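Local coordinates for protein diguanylate cyclase (Pseudomonas aeruginosa, PDB 5M3C) that combines a GGDEF domain and an EAL domain in one chain, and binds guanosine-5'-triphosphate and calcium ions in this structure, at residues His23-Ala28 with Ala130-Asp135; Asp76-Leu81 with Phe86-Pro91; Gly208-Val213 with Gln299-Glu304; Arg283-Leu288 with Lys322-Gln327. One frame throughout, in Å; residues are numbered along the deposited sequence.

How the contacts relate
From the N terminus, contact 1 brings helix 14-31 against the end of strand 119-132 and closes a loop of about a hundred residues. Contact 2, the hairpin 76-81 with 86-91, is nested inside that loop. The two touch where F132 packs on L89, and both belong to the GGDEF domain. Contacts 3 and 4 lie in the EAL domain, with centres about 15 Å apart. Their segments alternate, so they cross. Contact 3 joins two barrel strands through a calcium ion. Contact 4 packs helix 280-291 on the end of helix 312-324 and the loop after it. They meet where L300 N probably hydrogen-bonds to Q327 O. The two pairs lie on opposite sides of the chain's centre.

Contact 1: His23-Ala28 with Ala130-Asp135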
# COMPACT_ATOMS: atom_id res chain seq x y z
N HIS B 23 -37.26 -29.72 -18.78
CA HIS B 23 -37.89 -30.80 -18.02
C HIS B 23 -37.97 -30.45 -16.53
O HIS B 23 -38.99 -30.67 -15.89
CB HIS B 23 -37.15 -32.12 -18.21
CG HIS B 23 -37.64 -33.22 -17.31
ND1 HIS B 23 -38.92 -33.73 -17.39
CD2 HIS B 23 -37.03 -33.89 -16.31
CE1 HIS B 23 -39.07 -34.68 -16.48
NE2 HIS B 23 -37.93 -34.80 -15.81
N ALA B 24 -36.88 -29.92 -15.99
CA ALA B 24 -36.82 -29.55 -14.58
C ALA B 24 -37.87 -28.50 -14.25
O ALA B 24 -38.54 -28.58 -13.22
CB ALA B 24 -35.43 -29.03 -14.24
N LEU B 25 -38.00 -27.51 -15.13
CA LEU B 25 -39.00 -26.47 -14.95
C LEU B 25 -40.40 -27.06 -14.83
O LEU B 25 -41.18 -26.66 -13.97
CB LEU B 25 -38.95 -25.47 -16.11
CG LEU B 25 -38.08 -24.22 -15.89
CD1 LEU B 25 -36.90 -24.51 -14.96
CD2 LEU B 25 -37.59 -23.67 -17.22
N ASP B 26 -40.70 -28.03 -15.69
CA ASP B 26 -42.00 -28.69 -15.65
C ASP B 26 -42.26 -29.28 -14.27
O ASP B 26 -43.28 -28.98 -13.64
CB ASP B 26 -42.09 -29.79 -16.72
CG ASP B 26 -41.91 -29.25 -18.13
OD1 ASP B 26 -42.05 -28.02 -18.32
OD2 ASP B 26 -41.64 -30.05 -19.04
N GLU B 27 -41.33 -30.10 -13.79
CA GLU B 27 -41.45 -30.69 -12.46
C GLU B 27 -41.59 -29.61 -11.40
O GLU B 27 -42.41 -29.72 -10.48
CB GLU B 27 -40.23 -31.56 -12.15
CG GLU B 27 -40.15 -32.84 -12.97
CD GLU B 27 -38.84 -33.58 -12.75
OE1 GLU B 27 -38.05 -33.16 -11.88
OE2 GLU B 27 -38.60 -34.57 -13.47
N ALA B 28 -40.80 -28.55 -11.53
CA ALA B 28 -40.83 -27.45 -10.57
C ALA B 28 -42.22 -26.83 -10.45
O ALA B 28 -42.67 -26.53 -9.34
CB ALA B 28 -39.81 -26.38 -10.96
N ALA B 130 -28.96 -17.81 -10.90
CA ALA B 130 -30.36 -17.49 -11.17
C ALA B 130 -31.25 -18.58 -10.59
O ALA B 130 -31.09 -19.75 -10.93
CB ALA B 130 -30.60 -17.35 -12.66
N LEU B 131 -32.18 -18.20 -9.73
CA LEU B 131 -33.08 -19.16 -9.10
C LEU B 131 -34.41 -19.23 -9.84
O LEU B 131 -34.87 -18.22 -10.38
CB LEU B 131 -33.34 -18.76 -7.64
CG LEU B 131 -32.17 -18.91 -6.67
CD1 LEU B 131 -32.39 -18.08 -5.42
CD2 LEU B 131 -31.95 -20.38 -6.31
N PHE B 132 -35.01 -20.41 -9.87
CA PHE B 132 -36.38 -20.53 -10.38
C PHE B 132 -37.30 -21.08 -9.30
O PHE B 132 -36.90 -21.94 -8.51
CB PHE B 132 -36.45 -21.37 -11.66
CG PHE B 132 -35.88 -22.75 -11.54
CD1 PHE B 132 -34.54 -22.99 -11.81
CD2 PHE B 132 -36.69 -23.83 -11.21
CE1 PHE B 132 -34.02 -24.27 -11.73
CE2 PHE B 132 -36.17 -25.11 -11.12
CZ PHE B 132 -34.83 -25.33 -11.38
N PRO B 133 -38.54 -20.59 -9.27
CA PRO B 133 -39.02 -19.65 -10.30
C PRO B 133 -38.91 -18.17 -9.92
O PRO B 133 -39.53 -17.33 -10.57
CB PRO B 133 -40.50 -20.04 -10.45
CG PRO B 133 -40.87 -20.69 -9.16
CD PRO B 133 -39.63 -21.39 -8.69
N LYS B 134 -38.12 -17.85 -8.90
CA LYS B 134 -38.02 -16.47 -8.44
C LYS B 134 -37.55 -15.54 -9.55
O LYS B 134 -38.08 -14.45 -9.72
CB LYS B 134 -37.07 -16.36 -7.24
CG LYS B 134 -36.96 -14.95 -6.67
CD LYS B 134 -35.83 -14.85 -5.66
N ASP B 135 -36.55 -15.99 -10.30
CA ASP B 135 -35.91 -15.16 -11.31
C ASP B 135 -36.31 -15.53 -12.73
O ASP B 135 -35.73 -15.03 -13.69
CB ASP B 135 -34.39 -15.26 -11.17
CG ASP B 135 -33.91 -15.00 -9.76
OD1 ASP B 135 -34.55 -14.20 -9.04
OD2 ASP B 135 -32.89 -15.60 -9.36
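L25 and A28 of helix 14-31 pack on the ring of F132, at the end of strand 119-132. This is helix-on-sheet packing in the alpha/beta fold of the GGDEF domain. The tight part is small and apolar. L25 CD1 sits over the centre of one ring face, 3.9 Å from the centroid and 11° off the normal, which makes a CH-pi contact. A28 CB comes to the ring edge instead, near its plane, 3.9 Å from F132 CE2. The ring reaches the helix because F132 CG stands between its backbone N and carbonyl carbon (chi1 56°). L142 of helix 139-155 touches both L25 and F132, and so adds a third wall to this apolar cluster.

The other side is loose. H23, D26 and E27 lie on the exposed side of the helix and do not meet the strand. D26 forms a salt bridge with R29 of the same helix. After F132 comes a cis peptide bond to P133, which is exposed and makes no contact with the helix segment. The chain then turns back on itself. L131 N donates to D135 OD2 at 2.7 Å, on the anti side of the carboxylate and 32° out of its plane.

Contact 2: Asp76-Leu81 with Phe86-Pro91; sequences DTVARL and FIILLP
The ring of F86 has A79 O at its edge, near the ring plane, 4.0 Å from F86 CD2. L11, from a loop, also touches this ring. At the far end of the contact the flat group is the D76 carboxylate. L90 CD2 lies 3.4 Å from D76 CG and about equally far from both oxygens. The P91 ring crosses the D76 side chain at about a right angle, with P91 CD 3.2 Å from D76 OD1. D76 OD2 accepts a hydrogen bond from R73 N.

Between these ends runs an antiparallel beta hairpin, strand 77-82 with strand 85-90. T77 and L89 form a hydrogen-bonded pair, as do A79 and I87. A79 N to I87 O and I87 N to A79 O are both 2.8 Å. The T77 N to L89 O bond is weak. V78 and I88 are a non-hydrogen-bonded pair. Their side chains lie side by side, with V78 CG1 3.8 Å from I88 CG1. I88 and L90 meet helix 96-108. On the other face, T77 CG2 packs on L89 CB at 3.8 Å, and F17 of helix 14-31 covers I87 and L89.

F86 is the last residue of the GGDEF motif, so the hairpin turn carries that signature. D84 in the turn binds calcium. R80 touches the bound guanosine-5'-triphosphate, while its NE forms a salt bridge with D6 and its NH2 donates a hydrogen bond to G83 O. The paired strands probably steady the base of the turn, and the bonds to D6 and G83 probably restrict the R80 guanidinium near the ligand.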
# COMPACT_ATOMS: atom_id res chain seq x y z
N ASP B 76 -27.80 -33.25 -10.36
CA ASP B 76 -27.21 -32.03 -10.92
C ASP B 76 -26.55 -32.32 -12.26
O ASP B 76 -26.12 -33.44 -12.52
CB ASP B 76 -26.17 -31.45 -9.95
CG ASP B 76 -26.77 -31.05 -8.61
OD1 ASP B 76 -28.00 -30.86 -8.53
OD2 ASP B 76 -26.00 -30.91 -7.63
N THR B 77 -26.47 -31.30 -13.11
CA THR B 77 -25.87 -31.44 -14.44
C THR B 77 -25.01 -30.23 -14.80
O THR B 77 -25.45 -29.08 -14.69
CB THR B 77 -26.93 -31.68 -15.54
OG1 THR B 77 -26.47 -31.15 -16.79
CG2 THR B 77 -28.26 -31.02 -15.17
N VAL B 78 -23.77 -30.50 -15.22
CA VAL B 78 -22.84 -29.46 -15.65
C VAL B 78 -22.69 -29.52 -17.16
O VAL B 78 -22.49 -30.59 -17.72
CB VAL B 78 -21.45 -29.65 -15.04
CG1 VAL B 78 -20.57 -28.44 -15.31
CG2 VAL B 78 -21.55 -29.91 -13.54
N ALA B 79 -22.76 -28.36 -17.81
CA ALA B 79 -22.67 -28.32 -19.27
C ALA B 79 -21.73 -27.22 -19.72
O ALA B 79 -21.54 -26.23 -19.03
CB ALA B 79 -24.05 -28.10 -19.86
N ARG B 80 -21.12 -27.41 -20.89
CA ARG B 80 -20.38 -26.33 -21.53
C ARG B 80 -21.34 -25.57 -22.44
O ARG B 80 -21.83 -26.10 -23.43
CB ARG B 80 -19.17 -26.85 -22.31
CG ARG B 80 -18.63 -25.84 -23.31
CD ARG B 80 -17.12 -25.66 -23.24
NE ARG B 80 -16.41 -26.33 -24.34
CZ ARG B 80 -15.35 -25.83 -24.96
NH1 ARG B 80 -14.78 -26.51 -25.95
NH2 ARG B 80 -14.86 -24.64 -24.62
N LEU B 81 -21.61 -24.32 -22.08
CA LEU B 81 -22.45 -23.45 -22.90
C LEU B 81 -21.72 -23.09 -24.19
O LEU B 81 -22.33 -23.03 -25.25
CB LEU B 81 -22.79 -22.17 -22.14
CG LEU B 81 -23.80 -21.25 -22.83
CD1 LEU B 81 -25.12 -21.96 -23.01
CD2 LEU B 81 -23.99 -19.97 -22.03
N PHE B 86 -19.25 -22.19 -18.73
CA PHE B 86 -19.96 -23.39 -18.31
C PHE B 86 -21.27 -22.99 -17.65
O PHE B 86 -21.36 -21.92 -17.04
CB PHE B 86 -19.12 -24.21 -17.33
CG PHE B 86 -17.78 -24.60 -17.87
CD1 PHE B 86 -16.70 -23.74 -17.79
CD2 PHE B 86 -17.59 -25.84 -18.48
CE1 PHE B 86 -15.46 -24.09 -18.29
CE2 PHE B 86 -16.36 -26.20 -18.98
CZ PHE B 86 -15.29 -25.33 -18.89
N ILE B 87 -22.27 -23.85 -17.77
CA ILE B 87 -23.57 -23.59 -17.16
C ILE B 87 -24.02 -24.81 -16.39
O ILE B 87 -23.78 -25.95 -16.81
CB ILE B 87 -24.61 -23.18 -18.22
CG1 ILE B 87 -25.80 -22.51 -17.54
CG2 ILE B 87 -25.04 -24.38 -19.05
CD1 ILE B 87 -26.56 -21.56 -18.45
N ILE B 88 -24.67 -24.57 -15.26
CA ILE B 88 -25.00 -25.64 -14.33
C ILE B 88 -26.46 -25.56 -13.88
O ILE B 88 -27.02 -24.47 -13.75
CB ILE B 88 -24.09 -25.57 -13.09
CG1 ILE B 88 -22.63 -25.75 -13.50
CG2 ILE B 88 -24.48 -26.62 -12.07
CD1 ILE B 88 -21.64 -25.44 -12.40
N LEU B 89 -27.05 -26.72 -13.63
CA LEU B 89 -28.45 -26.81 -13.23
C LEU B 89 -28.56 -27.60 -11.93
O LEU B 89 -27.97 -28.67 -11.79
CB LEU B 89 -29.26 -27.47 -14.35
CG LEU B 89 -30.79 -27.63 -14.25
CD1 LEU B 89 -31.16 -29.02 -13.77
CD2 LEU B 89 -31.44 -26.57 -13.38
N LEU B 90 -29.30 -27.04 -10.98
CA LEU B 90 -29.59 -27.71 -9.72
C LEU B 90 -31.10 -27.90 -9.61
O LEU B 90 -31.82 -26.99 -9.17
CB LEU B 90 -29.05 -26.88 -8.55
CG LEU B 90 -27.58 -26.48 -8.64
CD1 LEU B 90 -27.20 -25.56 -7.49
CD2 LEU B 90 -26.67 -27.70 -8.66
N PRO B 91 -31.58 -29.08 -10.01
CA PRO B 91 -32.99 -29.40 -10.25
C PRO B 91 -33.82 -29.47 -8.98
O PRO B 91 -34.89 -28.86 -8.89
CB PRO B 91 -32.95 -30.79 -10.91
CG PRO B 91 -31.50 -31.14 -11.07
CD PRO B 91 -30.73 -30.27 -10.14

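Contact 3: Gly208-Val213 with Gln299-Glu304; sequences GAEALV and QLEITE. With CA (calcium ion), chain H.
E210 and E301 meet through a shared calcium ion, in a metal site of the EAL domain. This domain has a TIM-barrel-like fold, and E210 is the glutamate of the EAL motif itself. The two strands are not neighbours. Strand 266-269 runs between 206-217 and 298-303, and the closest CA atoms, those of E210 and Q299, are 8.8 Å apart. The side chains bridge this gap over S267, which touches both glutamates.

Each glutamate is extended beyond CG, but they leave the backbone differently. E210 has CG anti to the backbone N (chi1 -175°). E301 has CG anti to the carbonyl carbon (chi1 -68°). The two side chains cross at about a right angle, and their carboxylate planes are 58° apart. One oxygen of each binds the metal: E210 OE2 at 2.3 Å and E301 OE1 at 2.1 Å. N269 and D331 complete the four protein ligands.

The two bound oxygens would probably repel each other without the ion, whose charge probably offsets theirs. The second oxygens have partners of their own. E210 OE1 accepts a hydrogen bond from Q408 NE2. E301 OE2 forms a salt bridge with K352 NZ, which also makes a long, weak ion pair with E210 OE1. These second-shell residues probably limit rotation of the carboxylates. The outer oxygens are also close, E210 OE1 lying 4.0 Å from E301 OE2, and the metal-bound pair, E210 OE2 and E301 OE1, is closer at 2.9 Å.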
# COMPACT_ATOMS: atom_id res chain seq x y z
N GLY B 208 -0.05 28.59 -16.92
CA GLY B 208 -0.20 27.36 -17.70
C GLY B 208 -1.65 26.93 -17.75
O GLY B 208 -2.54 27.66 -17.33
N ALA B 209 -1.89 25.73 -18.26
CA ALA B 209 -3.24 25.20 -18.35
C ALA B 209 -3.23 23.68 -18.29
O ALA B 209 -2.21 23.05 -18.57
CB ALA B 209 -3.91 25.67 -19.64
N GLU B 210 -4.36 23.09 -17.91
CA GLU B 210 -4.49 21.64 -17.88
C GLU B 210 -5.46 21.16 -18.95
O GLU B 210 -6.55 21.72 -19.11
CB GLU B 210 -4.97 21.16 -16.51
CG GLU B 210 -4.99 19.64 -16.38
CD GLU B 210 -5.48 19.17 -15.02
OE1 GLU B 210 -5.89 20.02 -14.20
OE2 GLU B 210 -5.46 17.95 -14.77
N ALA B 211 -5.05 20.12 -19.67
CA ALA B 211 -5.89 19.48 -20.67
C ALA B 211 -6.65 18.33 -20.04
O ALA B 211 -6.05 17.43 -19.46
CB ALA B 211 -5.05 18.99 -21.84
N LEU B 212 -7.97 18.36 -20.16
CA LEU B 212 -8.85 17.40 -19.51
C LEU B 212 -9.76 16.73 -20.53
O LEU B 212 -10.49 17.40 -21.26
CB LEU B 212 -9.69 18.12 -18.46
CG LEU B 212 -8.89 18.83 -17.37
CD1 LEU B 212 -9.71 19.94 -16.73
CD2 LEU B 212 -8.43 17.83 -16.32
N VAL B 213 -9.73 15.40 -20.57
CA VAL B 213 -10.51 14.65 -21.54
C VAL B 213 -12.00 14.66 -21.21
O VAL B 213 -12.40 14.43 -20.07
CB VAL B 213 -10.06 13.18 -21.62
CG1 VAL B 213 -10.54 12.54 -22.91
CG2 VAL B 213 -8.55 13.08 -21.51
N GLN B 299 3.73 19.21 -19.41
CA GLN B 299 3.78 18.70 -18.05
C GLN B 299 2.92 17.45 -17.89
O GLN B 299 1.76 17.42 -18.31
CB GLN B 299 3.32 19.77 -17.05
CG GLN B 299 3.12 19.25 -15.63
CD GLN B 299 2.74 20.35 -14.66
OE1 GLN B 299 3.39 21.39 -14.61
NE2 GLN B 299 1.70 20.11 -13.87
N LEU B 300 3.50 16.42 -17.27
CA LEU B 300 2.78 15.17 -17.03
C LEU B 300 2.40 15.03 -15.56
O LEU B 300 3.26 14.92 -14.70
CB LEU B 300 3.64 13.97 -17.45
CG LEU B 300 4.02 13.93 -18.92
CD1 LEU B 300 5.03 12.82 -19.17
CD2 LEU B 300 2.79 13.75 -19.80
N GLU B 301 1.10 15.04 -15.30
CA GLU B 301 0.59 14.91 -13.94
C GLU B 301 0.38 13.44 -13.61
O GLU B 301 -0.18 12.70 -14.41
CB GLU B 301 -0.73 15.66 -13.77
CG GLU B 301 -0.61 17.18 -13.85
CD GLU B 301 -1.95 17.88 -13.70
OE1 GLU B 301 -2.96 17.19 -13.43
OE2 GLU B 301 -2.00 19.12 -13.85
N ILE B 302 0.84 13.02 -12.44
CA ILE B 302 0.67 11.63 -12.02
C ILE B 302 0.08 11.58 -10.61
O ILE B 302 0.54 12.26 -9.71
CB ILE B 302 2.00 10.86 -12.05
CG1 ILE B 302 2.78 11.22 -13.32
CG2 ILE B 302 1.74 9.36 -11.98
CD1 ILE B 302 4.02 10.39 -13.54
N THR B 303 -0.96 10.76 -10.44
CA THR B 303 -1.68 10.70 -9.18
C THR B 303 -0.80 10.12 -8.06
O THR B 303 -0.11 9.12 -8.25
CB THR B 303 -2.98 9.87 -9.31
OG1 THR B 303 -3.72 9.92 -8.09
CG2 THR B 303 -2.67 8.42 -9.66
N GLU B 304 -0.84 10.77 -6.90
CA GLU B 304 -0.07 10.34 -5.73
C GLU B 304 -0.29 8.86 -5.45
O GLU B 304 0.66 8.07 -5.44
CB GLU B 304 -0.46 11.17 -4.50
CG GLU B 304 0.38 10.90 -3.27
CD GLU B 304 -0.15 11.60 -2.03
OE1 GLU B 304 0.66 11.96 -1.15
OE2 GLU B 304 -1.38 11.79 -1.93
CA CA H . -4.95 16.66 -12.88

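Contact 4: Arg283-Leu288 with Lys322-Gln327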
# COMPACT_ATOMS: atom_id res chain seq x y z
N ARG B 283 8.02 7.29 -27.84
CA ARG B 283 6.80 7.80 -28.44
C ARG B 283 6.55 9.25 -28.06
O ARG B 283 6.16 10.06 -28.91
CB ARG B 283 5.61 6.94 -27.99
CG ARG B 283 4.27 7.63 -28.13
CD ARG B 283 4.03 8.12 -29.55
NE ARG B 283 2.62 8.04 -29.90
CZ ARG B 283 2.11 8.47 -31.05
NH1 ARG B 283 0.81 8.34 -31.27
NH2 ARG B 283 2.88 9.04 -31.96
N LEU B 284 6.74 9.58 -26.80
CA LEU B 284 6.52 10.94 -26.33
C LEU B 284 7.38 11.93 -27.10
O LEU B 284 6.90 12.96 -27.56
CB LEU B 284 6.81 11.06 -24.84
CG LEU B 284 5.60 11.43 -23.99
CD1 LEU B 284 5.95 11.42 -22.51
CD2 LEU B 284 5.07 12.79 -24.41
N GLU B 285 8.64 11.58 -27.29
CA GLU B 285 9.57 12.46 -27.97
C GLU B 285 9.06 12.71 -29.36
O GLU B 285 8.93 13.83 -29.78
CB GLU B 285 10.90 11.73 -28.06
CG GLU B 285 12.10 12.53 -28.51
CD GLU B 285 13.40 11.76 -28.38
OE1 GLU B 285 14.32 11.99 -29.17
OE2 GLU B 285 13.51 10.92 -27.48
N GLN B 286 8.61 11.68 -30.06
CA GLN B 286 8.12 11.92 -31.40
C GLN B 286 6.96 12.83 -31.38
O GLN B 286 6.86 13.71 -32.21
CB GLN B 286 7.65 10.66 -32.04
CG GLN B 286 8.63 9.54 -31.90
CD GLN B 286 8.44 8.49 -32.96
OE1 GLN B 286 7.33 8.32 -33.48
NE2 GLN B 286 9.51 7.78 -33.28
N LEU B 287 6.06 12.63 -30.44
CA LEU B 287 4.87 13.48 -30.41
C LEU B 287 5.21 14.96 -30.31
O LEU B 287 4.52 15.81 -30.90
CB LEU B 287 3.97 13.10 -29.23
CG LEU B 287 3.08 11.88 -29.44
CD1 LEU B 287 2.10 11.75 -28.28
CD2 LEU B 287 2.34 11.96 -30.76
N LEU B 288 6.25 15.27 -29.56
CA LEU B 288 6.69 16.64 -29.34
C LEU B 288 7.34 17.19 -30.60
O LEU B 288 7.04 18.31 -31.05
CB LEU B 288 7.70 16.67 -28.20
CG LEU B 288 7.15 16.10 -26.90
CD1 LEU B 288 8.26 15.53 -26.02
CD2 LEU B 288 6.34 17.16 -26.17
N LYS B 322 12.29 13.20 -17.41
CA LYS B 322 12.97 14.46 -17.11
C LYS B 322 14.11 14.71 -18.08
O LYS B 322 14.37 15.85 -18.48
CB LYS B 322 13.49 14.47 -15.67
CG LYS B 322 12.42 14.73 -14.63
CD LYS B 322 11.89 16.15 -14.71
CE LYS B 322 12.91 17.18 -14.25
NZ LYS B 322 12.33 18.55 -14.20
N ARG B 323 14.79 13.63 -18.47
CA ARG B 323 15.88 13.71 -19.43
C ARG B 323 15.38 14.33 -20.73
O ARG B 323 16.12 15.04 -21.41
CB ARG B 323 16.44 12.31 -19.69
CG ARG B 323 17.95 12.24 -19.79
CD ARG B 323 18.44 10.80 -19.66
NE ARG B 323 17.86 10.14 -18.48
CZ ARG B 323 17.91 8.83 -18.25
NH1 ARG B 323 17.36 8.34 -17.15
NH2 ARG B 323 18.51 8.02 -19.11
N LEU B 324 14.12 14.07 -21.06
CA LEU B 324 13.49 14.67 -22.24
C LEU B 324 13.23 16.16 -22.04
O LEU B 324 13.26 16.92 -23.00
CB LEU B 324 12.18 13.97 -22.59
CG LEU B 324 12.27 12.71 -23.44
CD1 LEU B 324 10.89 12.29 -23.90
CD2 LEU B 324 13.19 12.92 -24.63
N GLY B 325 12.96 16.55 -20.80
CA GLY B 325 12.77 17.96 -20.48
C GLY B 325 11.35 18.30 -20.07
O GLY B 325 11.06 19.44 -19.69
N VAL B 326 10.45 17.32 -20.14
CA VAL B 326 9.06 17.54 -19.76
C VAL B 326 8.96 17.68 -18.25
O VAL B 326 9.79 17.15 -17.52
CB VAL B 326 8.14 16.39 -20.22
CG1 VAL B 326 8.36 16.07 -21.69
CG2 VAL B 326 8.36 15.15 -19.36
N GLN B 327 7.93 18.38 -17.79
CA GLN B 327 7.75 18.60 -16.36
C GLN B 327 6.95 17.46 -15.74
O GLN B 327 6.14 16.82 -16.41
CB GLN B 327 7.07 19.94 -16.10
CG GLN B 327 7.88 21.13 -16.59
CD GLN B 327 7.37 22.45 -16.03
OE1 GLN B 327 6.18 22.62 -15.80
NE2 GLN B 327 8.29 23.38 -15.81
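E285 crosses the end of L324, and nearly every atom of its side chain meets a methyl group. E285 CB is 4.2 Å from L324 CD1. The next atom, E285 CG, turns to the other branch and lies 4.0 Å from L324 CD2. E285 CD stays with that methyl at 3.9 Å. At the tip, E285 OE2 comes to 3.5 Å from L324 CD2, with no hydrogen bond between the segments. CG anti to the backbone N (chi1 -170°), with the chain extended beyond CG, carries E285 across the methyls. The two side chains cross at about a right angle, and E285 is exposed to solvent.

Helices 280-291 and 312-324 are outer helices of the TIM-barrel-like EAL domain, and helix 280-291 packs on strand 298-303. Deeper in, the contact is purely apolar. L284 CB is 4.4 Å from L324 CD1, and L284 also rests on L298 and L300 of that strand. L321 touches both L284 and V326. Helix 312-324 is followed by G325, which has positive phi and turns the chain toward V326. There V326 CG1 meets L288 CD1 at 4.4 Å.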